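PDB 3K6Y: serine protease MT3772 from Mycobacterium tuberculosis, which hydrolyses peptide bonds as a serine endopeptidase and probably helps the bacterium withstand oxidative and acid stress. Local coordinates for residues 29-34 and 130-135; 35-40 and 142-147; 186-189 and 193-196. All blocks are in the same frame, centred on the assembly; numbering follows the deposited sequence.

Interaction 1 of 3, residues 29-34 and 130-135; sequences PALVNN and DVVVLG
Leu31 makes every contact that the short 29-34 segment has with strand 130-135, meeting Asp130, Val131 and Val132. Residues 29-33 of this protease-domain construct form a short 3-10 segment, and Asn34 follows as the link to the helix. Pro29 suits its start, because the ring already fixes phi where such a segment needs it, and the next amide, Ala30 N, is held by Asp28 OD1. Ala30 O then accepts the amide of Asn33, with Ala30 O and Asn33 N 2.9 Å apart. Leu31 points its side chain at the strand. Its CG lies anti to the carbonyl carbon (chi1 -72°), and the extended chi2 of 167° carries CD1 on to the backbone, where Leu31 CD1 rests 3.5 Å from Val131 O. This is van der Waals contact, since a methyl group offers no donor of any strength. The same CD1 touches the aliphatic root of the acidic residue, 4.1 Å from Asp130 CB, while Leu31 CB lies 4.3 Å from Val132 CG2. A branched, flexible leucine fits well here, spanning a backbone oxygen and two side chains at once. The carboxylate of Asp130 has its polar partner outside the contact, a salt bridge from OD1 to Arg148 NH1. Val32 faces away from the strand and packs on Pro146 instead. Asn34 N donates to Leu31 O at 3.1 Å, and the Asn34 side chain serves as N-cap of helix 35-40, OD1 taking the amide of Val36; asparagine is a common choice for this task. Leu190, in a loop, lies against both Leu31 and Asp130. Strand 130-135 runs between strands 143-157 and 186-188 of the second barrel, hydrogen-bonded to both, and the 3-10 segment lies over its outer side just ahead of helix 35-40.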
ATOM      1  N   PRO A  29      11.362  32.029  21.157  1.00 20.87           N
ATOM      2  CA  PRO A  29      10.685  32.557  19.960  1.00 21.42           C
ATOM      3  C   PRO A  29      11.641  33.173  18.937  1.00 21.50           C
ATOM      4  O   PRO A  29      11.293  33.318  17.755  1.00 21.83           O
ATOM      5  CB  PRO A  29       9.763  33.647  20.518  1.00 22.08           C
ATOM      6  CG  PRO A  29      10.329  33.985  21.821  1.00 22.92           C
ATOM      7  CD  PRO A  29      10.916  32.739  22.379  1.00 21.18           C
ATOM      8  N   ALA A  30      12.830  33.549  19.396  1.00 21.38           N
ATOM      9  CA  ALA A  30      13.819  34.185  18.528  1.00 21.22           C
ATOM     10  C   ALA A  30      14.382  33.222  17.496  1.00 20.80           C
ATOM     11  O   ALA A  30      15.000  33.656  16.525  1.00 21.11           O
ATOM     12  CB  ALA A  30      14.955  34.814  19.364  1.00 22.27           C
ATOM     13  N   LEU A  31      14.154  31.917  17.677  1.00 19.80           N
ATOM     14  CA  LEU A  31      14.665  30.927  16.723  1.00 18.64           C
ATOM     15  C   LEU A  31      14.155  31.156  15.303  1.00 18.54           C
ATOM     16  O   LEU A  31      14.818  30.770  14.347  1.00 18.06           O
ATOM     17  CB  LEU A  31      14.345  29.506  17.196  1.00 18.41           C
ATOM     18  CG  LEU A  31      15.148  29.025  18.399  1.00 19.23           C
ATOM     19  CD1 LEU A  31      14.552  27.765  18.997  1.00 19.85           C
ATOM     20  CD2 LEU A  31      16.618  28.811  18.012  1.00 21.30           C
ATOM     21  N   VAL A  32      12.989  31.783  15.141  1.00 18.42           N
ATOM     22  CA  VAL A  32      12.477  32.068  13.796  1.00 19.40           C
ATOM     23  C   VAL A  32      13.460  32.907  12.979  1.00 19.83           C
ATOM     24  O   VAL A  32      13.463  32.826  11.753  1.00 20.45           O
ATOM     25  CB  VAL A  32      11.086  32.762  13.789  1.00 20.19           C
ATOM     26  CG1 VAL A  32      10.042  31.852  14.359  1.00 21.81           C
ATOM     27  CG2 VAL A  32      11.117  34.093  14.545  1.00 21.06           C
ATOM     28  N   ASN A  33      14.266  33.716  13.673  1.00 20.21           N
ATOM     29  CA  ASN A  33      15.213  34.616  13.021  1.00 20.67           C
ATOM     30  C   ASN A  33      16.655  34.123  13.105  1.00 19.27           C
ATOM     31  O   ASN A  33      17.582  34.821  12.666  1.00 19.94           O
ATOM     32  CB  ASN A  33      15.084  36.030  13.606  1.00 21.49           C
ATOM     33  CG  ASN A  33      13.717  36.638  13.350  1.00 24.21           C
ATOM     34  OD1 ASN A  33      13.204  36.585  12.232  1.00 27.56           O
ATOM     35  ND2 ASN A  33      13.123  37.221  14.384  1.00 27.12           N
ATOM     36  N   ASN A  34      16.869  32.926  13.649  1.00 17.92           N
ATOM     37  CA  ASN A  34      18.227  32.380  13.697  1.00 17.16           C
ATOM     38  C   ASN A  34      18.769  32.214  12.267  1.00 16.33           C
ATOM     39  O   ASN A  34      18.037  31.765  11.375  1.00 16.17           O
ATOM     40  CB  ASN A  34      18.256  31.049  14.458  1.00 17.18           C
ATOM     41  CG  ASN A  34      19.658  30.574  14.765  1.00 17.50           C
ATOM     42  OD1 ASN A  34      20.383  30.158  13.873  1.00 18.03           O
ATOM     43  ND2 ASN A  34      20.034  30.600  16.041  1.00 18.74           N
ATOM     44  N   ASP A 130      17.660  23.735  22.086  1.00 19.86           N
ATOM     45  CA  ASP A 130      16.990  24.586  21.100  1.00 19.35           C
ATOM     46  C   ASP A 130      17.053  23.897  19.737  1.00 18.23           C
ATOM     47  O   ASP A 130      18.131  23.548  19.245  1.00 18.89           O
ATOM     48  CB  ASP A 130      17.690  25.943  20.922  1.00 20.11           C
ATOM     49  CG  ASP A 130      17.545  26.874  22.115  1.00 22.27           C
ATOM     50  OD1 ASP A 130      16.508  26.903  22.804  1.00 23.18           O
ATOM     51  OD2 ASP A 130      18.508  27.645  22.342  1.00 26.50           O
ATOM     52  N   VAL A 131      15.889  23.710  19.132  1.00 16.48           N
ATOM     53  CA  VAL A 131      15.767  23.073  17.817  1.00 16.16           C
ATOM     54  C   VAL A 131      14.662  23.788  17.037  1.00 15.18           C
ATOM     55  O   VAL A 131      13.908  24.589  17.603  1.00 15.76           O
ATOM     56  CB  VAL A 131      15.499  21.550  17.967  1.00 15.98           C
ATOM     57  CG1 VAL A 131      16.758  20.817  18.504  1.00 16.90           C
ATOM     58  CG2 VAL A 131      14.287  21.290  18.883  1.00 16.55           C
ATOM     59  N   VAL A 132      14.577  23.524  15.733  1.00 14.19           N
ATOM     60  CA  VAL A 132      13.617  24.224  14.899  1.00 14.12           C
ATOM     61  C   VAL A 132      12.915  23.239  13.977  1.00 13.17           C
ATOM     62  O   VAL A 132      13.548  22.418  13.321  1.00 13.49           O
ATOM     63  CB  VAL A 132      14.250  25.361  14.060  1.00 14.59           C
ATOM     64  CG1 VAL A 132      13.191  26.321  13.610  1.00 15.90           C
ATOM     65  CG2 VAL A 132      15.358  26.102  14.840  1.00 17.53           C
ATOM     66  N   VAL A 133      11.592  23.331  13.937  1.00 12.75           N
ATOM     67  CA  VAL A 133      10.774  22.584  12.987  1.00 13.32           C
ATOM     68  C   VAL A 133      10.637  23.429  11.723  1.00 13.34           C
ATOM     69  O   VAL A 133      10.245  24.590  11.800  1.00 14.07           O
ATOM     70  CB  VAL A 133       9.365  22.292  13.595  1.00 13.70           C
ATOM     71  CG1 VAL A 133       8.347  21.823  12.530  1.00 15.16           C
ATOM     72  CG2 VAL A 133       9.486  21.298  14.725  1.00 15.29           C
ATOM     73  N   LEU A 134      10.987  22.871  10.571  1.00 12.34           N
ATOM     74  CA  LEU A 134      10.882  23.619   9.314  1.00 12.32           C
ATOM     75  C   LEU A 134       9.854  22.965   8.406  1.00 12.08           C
ATOM     76  O   LEU A 134       9.934  21.762   8.146  1.00 11.88           O
ATOM     77  CB  LEU A 134      12.235  23.670   8.599  1.00 13.08           C
ATOM     78  CG  LEU A 134      13.402  24.195   9.427  1.00 14.16           C
ATOM     79  CD1 LEU A 134      14.657  24.176   8.556  1.00 14.27           C
ATOM     80  CD2 LEU A 134      13.120  25.594   9.938  1.00 15.76           C
ATOM     81  N   GLY A 135       8.923  23.753   7.880  1.00 12.06           N
ATOM     82  CA  GLY A 135       7.928  23.156   7.004  1.00 13.30           C
ATOM     83  C   GLY A 135       6.955  24.141   6.418  1.00 12.61           C
ATOM     84  O   GLY A 135       7.182  25.356   6.447  1.00 12.74           O
TER

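Interaction 2 of 3, residues 35-40 and 142-147; sequences PVVAAT and FTATPA
Val37 presses both of its methyl groups on Ala144, and one of them on the ring of Phe142. The tight part of the contact is confined to this trio. Val37 CG1 sits 3.7 Å from Ala144 CB, with Val37 CG2 only slightly farther, 3.9 Å from the same Ala144 CB. Helix and strand can come this close because alanine offers just one methyl group, which the forked valine straddles. The other neighbour approaches as a ring rim: Phe142 CE1 lies 3.8 Å from Val37 CG1, and that methyl stands at the edge of the ring, in its plane, rather than over a face. With CG anti to the backbone N (chi1 176°), Phe142 swings its ring out from just ahead of the strand toward the helix, and Glu41 touches it as well. The opposite side of the helix is loose. Ala38 turns its methyl away from the strand; Ala38 and Ala39 are both exposed, and alanine suits such a place as a small residue that favours helix. Thr40, by contrast, is buried, and its hydroxyl is satisfied within the helix: Thr40 OG1 donates to Val36 O at 2.7 Å, tilted 24° from the carbonyl plane. The backbone bonds of this short helix are weak, among them Thr40 N to the same Val36 O, so the hydroxyl adds a second hold on that carbonyl. Thr40 also packs on Leu134 and Ile188, and Val36 on Ile188, so helix 35-40 rests across strands 130-135, 143-157 and 186-188 on the outside of the second barrel.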
ATOM      1  N   PRO A  35      20.035  32.622  12.026  1.00 15.26           N
ATOM      2  CA  PRO A  35      20.593  32.497  10.672  1.00 15.50           C
ATOM      3  C   PRO A  35      20.520  31.092  10.047  1.00 15.13           C
ATOM      4  O   PRO A  35      20.549  30.966   8.822  1.00 16.02           O
ATOM      5  CB  PRO A  35      22.056  32.940  10.835  1.00 16.10           C
ATOM      6  CG  PRO A  35      22.123  33.611  12.113  1.00 17.22           C
ATOM      7  CD  PRO A  35      20.974  33.259  12.970  1.00 15.74           C
ATOM      8  N   VAL A  36      20.402  30.056  10.874  1.00 15.73           N
ATOM      9  CA  VAL A  36      20.281  28.691  10.361  1.00 16.47           C
ATOM     10  C   VAL A  36      19.002  28.497   9.551  1.00 15.79           C
ATOM     11  O   VAL A  36      18.961  27.659   8.643  1.00 15.53           O
ATOM     12  CB  VAL A  36      20.404  27.635  11.491  1.00 17.46           C
ATOM     13  CG1 VAL A  36      19.114  27.548  12.341  1.00 19.52           C
ATOM     14  CG2 VAL A  36      20.772  26.301  10.927  1.00 18.88           C
ATOM     15  N   VAL A  37      17.968  29.271   9.842  1.00 14.99           N
ATOM     16  CA  VAL A  37      16.682  29.070   9.172  1.00 15.24           C
ATOM     17  C   VAL A  37      16.821  29.411   7.683  1.00 14.99           C
ATOM     18  O   VAL A  37      16.530  28.582   6.812  1.00 14.70           O
ATOM     19  CB  VAL A  37      15.581  29.898   9.838  1.00 15.11           C
ATOM     20  CG1 VAL A  37      14.299  29.860   9.003  1.00 16.18           C
ATOM     21  CG2 VAL A  37      15.326  29.386  11.254  1.00 16.42           C
ATOM     22  N   ALA A  38      17.333  30.607   7.387  1.00 15.89           N
ATOM     23  CA  ALA A  38      17.433  31.046   6.009  1.00 17.01           C
ATOM     24  C   ALA A  38      18.394  30.183   5.218  1.00 16.86           C
ATOM     25  O   ALA A  38      18.216  29.972   4.003  1.00 17.92           O
ATOM     26  CB  ALA A  38      17.912  32.488   5.958  1.00 17.98           C
ATOM     27  N   ALA A  39      19.435  29.708   5.903  1.00 16.62           N
ATOM     28  CA  ALA A  39      20.442  28.891   5.246  1.00 17.66           C
ATOM     29  C   ALA A  39      19.924  27.502   4.912  1.00 16.79           C
ATOM     30  O   ALA A  39      20.375  26.885   3.961  1.00 17.39           O
ATOM     31  CB  ALA A  39      21.681  28.816   6.069  1.00 18.75           C
ATOM     32  N   THR A  40      18.966  27.012   5.698  1.00 14.16           N
ATOM     33  CA  THR A  40      18.450  25.665   5.509  1.00 13.38           C
ATOM     34  C   THR A  40      17.234  25.638   4.589  1.00 12.83           C
ATOM     35  O   THR A  40      17.005  24.642   3.902  1.00 12.05           O
ATOM     36  CB  THR A  40      18.088  25.042   6.884  1.00 13.53           C
ATOM     37  OG1 THR A  40      19.228  25.117   7.749  1.00 14.98           O
ATOM     38  CG2 THR A  40      17.707  23.605   6.755  1.00 13.83           C
ATOM     39  N   PHE A 142       6.700  28.809   3.612  1.00 16.43           N
ATOM     40  CA  PHE A 142       7.709  28.249   4.494  1.00 15.92           C
ATOM     41  C   PHE A 142       7.652  28.905   5.874  1.00 15.52           C
ATOM     42  O   PHE A 142       7.578  30.143   5.963  1.00 16.65           O
ATOM     43  CB  PHE A 142       9.104  28.432   3.868  1.00 15.86           C
ATOM     44  CG  PHE A 142      10.225  27.970   4.748  1.00 15.66           C
ATOM     45  CD1 PHE A 142      10.919  28.884   5.540  1.00 16.34           C
ATOM     46  CD2 PHE A 142      10.587  26.624   4.801  1.00 14.94           C
ATOM     47  CE1 PHE A 142      11.966  28.474   6.351  1.00 17.60           C
ATOM     48  CE2 PHE A 142      11.632  26.215   5.620  1.00 16.11           C
ATOM     49  CZ  PHE A 142      12.321  27.145   6.384  1.00 16.85           C
ATOM     50  N   THR A 143       7.700  28.091   6.933  1.00 14.75           N
ATOM     51  CA  THR A 143       7.588  28.563   8.314  1.00 15.80           C
ATOM     52  C   THR A 143       8.565  27.809   9.198  1.00 14.96           C
ATOM     53  O   THR A 143       8.637  26.574   9.147  1.00 15.39           O
ATOM     54  CB  THR A 143       6.144  28.343   8.841  1.00 16.60           C
ATOM     55  OG1 THR A 143       5.224  29.005   7.958  1.00 18.14           O
ATOM     56  CG2 THR A 143       5.977  28.843  10.287  1.00 17.84           C
ATOM     57  N   ALA A 144       9.327  28.559   9.997  1.00 14.63           N
ATOM     58  CA  ALA A 144      10.163  27.991  11.037  1.00 14.47           C
ATOM     59  C   ALA A 144       9.402  28.051  12.346  1.00 14.78           C
ATOM     60  O   ALA A 144       8.941  29.126  12.754  1.00 16.81           O
ATOM     61  CB  ALA A 144      11.470  28.768  11.158  1.00 15.12           C
ATOM     62  N   THR A 145       9.301  26.913  13.020  1.00 14.23           N
ATOM     63  CA  THR A 145       8.569  26.800  14.278  1.00 15.36           C
ATOM     64  C   THR A 145       9.562  26.521  15.388  1.00 15.14           C
ATOM     65  O   THR A 145      10.174  25.463  15.421  1.00 14.80           O
ATOM     66  CB  THR A 145       7.497  25.692  14.175  1.00 15.83           C
ATOM     67  OG1 THR A 145       6.572  26.054  13.145  1.00 17.82           O
ATOM     68  CG2 THR A 145       6.752  25.505  15.493  1.00 18.00           C
ATOM     69  N   PRO A 146       9.731  27.472  16.319  1.00 15.91           N
ATOM     70  CA  PRO A 146      10.652  27.219  17.422  1.00 16.40           C
ATOM     71  C   PRO A 146      10.264  25.983  18.234  1.00 15.57           C
ATOM     72  O   PRO A 146       9.061  25.709  18.446  1.00 16.22           O
ATOM     73  CB  PRO A 146      10.539  28.485  18.271  1.00 16.59           C
ATOM     74  CG  PRO A 146      10.064  29.539  17.320  1.00 18.29           C
ATOM     75  CD  PRO A 146       9.149  28.822  16.359  1.00 17.68           C
ATOM     76  N   ALA A 147      11.254  25.241  18.700  1.00 15.55           N
ATOM     77  CA  ALA A 147      10.997  24.004  19.411  1.00 15.55           C
ATOM     78  C   ALA A 147      12.066  23.755  20.454  1.00 16.05           C
ATOM     79  O   ALA A 147      13.106  24.405  20.454  1.00 16.10           O
ATOM     80  CB  ALA A 147      10.892  22.812  18.428  1.00 15.58           C
TER

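Interaction 3 of 3, residues 186-189 and 193-196; sequences PLID and QVLG
Asp189 OD2 gathers the turn of this hairpin, accepting the amide of Gln193 and, by a weak bond, that of Asn191. Gln193 N reaches Asp189 OD2 at 3.0 Å, coming from above the carboxylate plane, 42° out of it. What brings the carboxylate there is chi1 of 65°, which sets CG between the backbone N and carbonyl carbon and folds the side chain back over the turn; aspartate is short enough to do this. The other oxygen serves a water that donates to Asp189 OD1 at 2.6 Å and to Gln193 OE1 at 2.5 Å. Gln193 runs beside Asp189 with its amide nearly coplanar with the carboxylate, the planes 17° apart. Asp189 N also donates to Gln193 O. In the strands, Leu195 and Gly196 together face Leu187, a classic beta bulge in the antiparallel hairpin of the second barrel of this trypsin-like, chymotrypsin-type fold. Leu187 uses both of its polar atoms on the bulge: its O accepts Leu195 N at 2.8 Å, and its N donates to Gly196 O at 2.9 Å. Gly196, with both backbone torsions near trans, brings no side chain to the face where Leu187 lies. Leucine at 195, turned toward the other strand by the bulge, lays CD1 3.9 Å from Asp189 CB, and its CB meets Leu187 CD2. Ile188 and Val194 form a non-hydrogen-bonded pair on the other face, where Val194 CG1 also packs 3.9 Å from Pro186 CB. Phe63 of the first barrel touches both Pro186 and Val194, and the predicted nucleophile Ser183 lies about 10 Å from Pro186, side chain to side chain.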
ATOM      1  N   PRO A 186      12.147  18.523   8.348  1.00 10.31           N
ATOM      2  CA  PRO A 186      13.195  18.224   9.295  1.00 10.68           C
ATOM      3  C   PRO A 186      13.052  18.984  10.620  1.00 11.00           C
ATOM      4  O   PRO A 186      12.620  20.128  10.638  1.00 11.90           O
ATOM      5  CB  PRO A 186      14.457  18.707   8.556  1.00 11.09           C
ATOM      6  CG  PRO A 186      13.965  19.884   7.768  1.00 11.17           C
ATOM      7  CD  PRO A 186      12.550  19.550   7.375  1.00 10.25           C
ATOM      8  N   LEU A 187      13.461  18.332  11.701  1.00 10.97           N
ATOM      9  CA  LEU A 187      13.807  19.022  12.935  1.00 11.75           C
ATOM     10  C   LEU A 187      15.296  19.272  12.860  1.00 11.88           C
ATOM     11  O   LEU A 187      16.078  18.323  12.725  1.00 12.92           O
ATOM     12  CB  LEU A 187      13.508  18.117  14.117  1.00 12.41           C
ATOM     13  CG  LEU A 187      13.805  18.744  15.484  1.00 12.64           C
ATOM     14  CD1 LEU A 187      12.732  19.795  15.813  1.00 14.38           C
ATOM     15  CD2 LEU A 187      13.869  17.688  16.577  1.00 14.92           C
ATOM     16  N   ILE A 188      15.677  20.538  12.893  1.00 12.50           N
ATOM     17  CA  ILE A 188      17.103  20.844  12.793  1.00 13.79           C
ATOM     18  C   ILE A 188      17.663  21.359  14.095  1.00 14.75           C
ATOM     19  O   ILE A 188      16.963  21.958  14.915  1.00 15.20           O
ATOM     20  CB  ILE A 188      17.433  21.825  11.656  1.00 14.71           C
ATOM     21  CG1 ILE A 188      16.717  23.163  11.834  1.00 15.05           C
ATOM     22  CG2 ILE A 188      17.135  21.197  10.287  1.00 16.03           C
ATOM     23  CD1 ILE A 188      17.462  24.356  11.191  1.00 17.66           C
ATOM     24  N   ASP A 189      18.952  21.104  14.277  1.00 14.89           N
ATOM     25  CA  ASP A 189      19.699  21.721  15.369  1.00 17.05           C
ATOM     26  C   ASP A 189      20.253  23.064  14.901  1.00 17.46           C
ATOM     27  O   ASP A 189      20.075  23.469  13.757  1.00 16.65           O
ATOM     28  CB  ASP A 189      20.781  20.781  15.922  1.00 17.98           C
ATOM     29  CG  ASP A 189      21.888  20.459  14.927  1.00 19.31           C
ATOM     30  OD1 ASP A 189      22.576  19.441  15.173  1.00 23.62           O
ATOM     31  OD2 ASP A 189      22.114  21.204  13.944  1.00 18.37           O
ATOM     32  N   GLN A 193      21.910  20.803  10.979  1.00 15.55           N
ATOM     33  CA  GLN A 193      21.870  19.381  10.685  1.00 15.64           C
ATOM     34  C   GLN A 193      20.530  18.814  11.109  1.00 14.44           C
ATOM     35  O   GLN A 193      19.849  19.352  11.997  1.00 14.41           O
ATOM     36  CB  GLN A 193      23.018  18.652  11.371  1.00 16.20           C
ATOM     37  CG  GLN A 193      24.383  19.185  10.910  1.00 19.77           C
ATOM     38  CD  GLN A 193      25.534  18.238  11.172  1.00 25.10           C
ATOM     39  OE1 GLN A 193      25.638  17.650  12.242  1.00 26.55           O
ATOM     40  NE2 GLN A 193      26.413  18.090  10.184  1.00 27.85           N
ATOM     41  N   VAL A 194      20.170  17.699  10.485  1.00 13.32           N
ATOM     42  CA  VAL A 194      18.856  17.126  10.701  1.00 12.52           C
ATOM     43  C   VAL A 194      18.888  16.125  11.857  1.00 13.09           C
ATOM     44  O   VAL A 194      19.583  15.094  11.814  1.00 14.05           O
ATOM     45  CB  VAL A 194      18.335  16.458   9.420  1.00 12.37           C
ATOM     46  CG1 VAL A 194      16.945  15.872   9.647  1.00 12.60           C
ATOM     47  CG2 VAL A 194      18.256  17.471   8.277  1.00 12.82           C
ATOM     48  N   LEU A 195      18.079  16.418  12.872  1.00 13.12           N
ATOM     49  CA  LEU A 195      17.937  15.531  14.017  1.00 14.46           C
ATOM     50  C   LEU A 195      16.888  14.460  13.795  1.00 13.83           C
ATOM     51  O   LEU A 195      16.925  13.408  14.438  1.00 14.66           O
ATOM     52  CB  LEU A 195      17.558  16.329  15.264  1.00 15.05           C
ATOM     53  CG  LEU A 195      18.644  17.238  15.836  1.00 16.90           C
ATOM     54  CD1 LEU A 195      18.046  18.188  16.855  1.00 18.33           C
ATOM     55  CD2 LEU A 195      19.751  16.404  16.470  1.00 19.92           C
ATOM     56  N   GLY A 196      15.930  14.737  12.916  1.00 13.16           N
ATOM     57  CA  GLY A 196      14.881  13.775  12.633  1.00 12.75           C
ATOM     58  C   GLY A 196      13.819  14.363  11.742  1.00 12.32           C
ATOM     59  O   GLY A 196      13.976  15.481  11.231  1.00 11.80           O
TER
HETATM   60  O   HOH W   1      24.858  18.385  14.491  1.00 33.65           O

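From the N terminus, the 3-10 segment 29-34 comes first, and interaction 1 ties it to strand 130-135, closing a loop of 95 residues that takes in all the strands of the first barrel. Interaction 2 opens directly afterwards with helix 35-40 and closes on 142-147, so the two long-range contacts cross, and they bring the N-terminal arm onto adjacent strands of the second barrel. Interaction 3 follows in series as a local hairpin with three residues in its turn. All three contacts meet on one sheet of the second barrel, where helix 35-40 of interaction 2 also reaches the first strand of the interaction 3 hairpin.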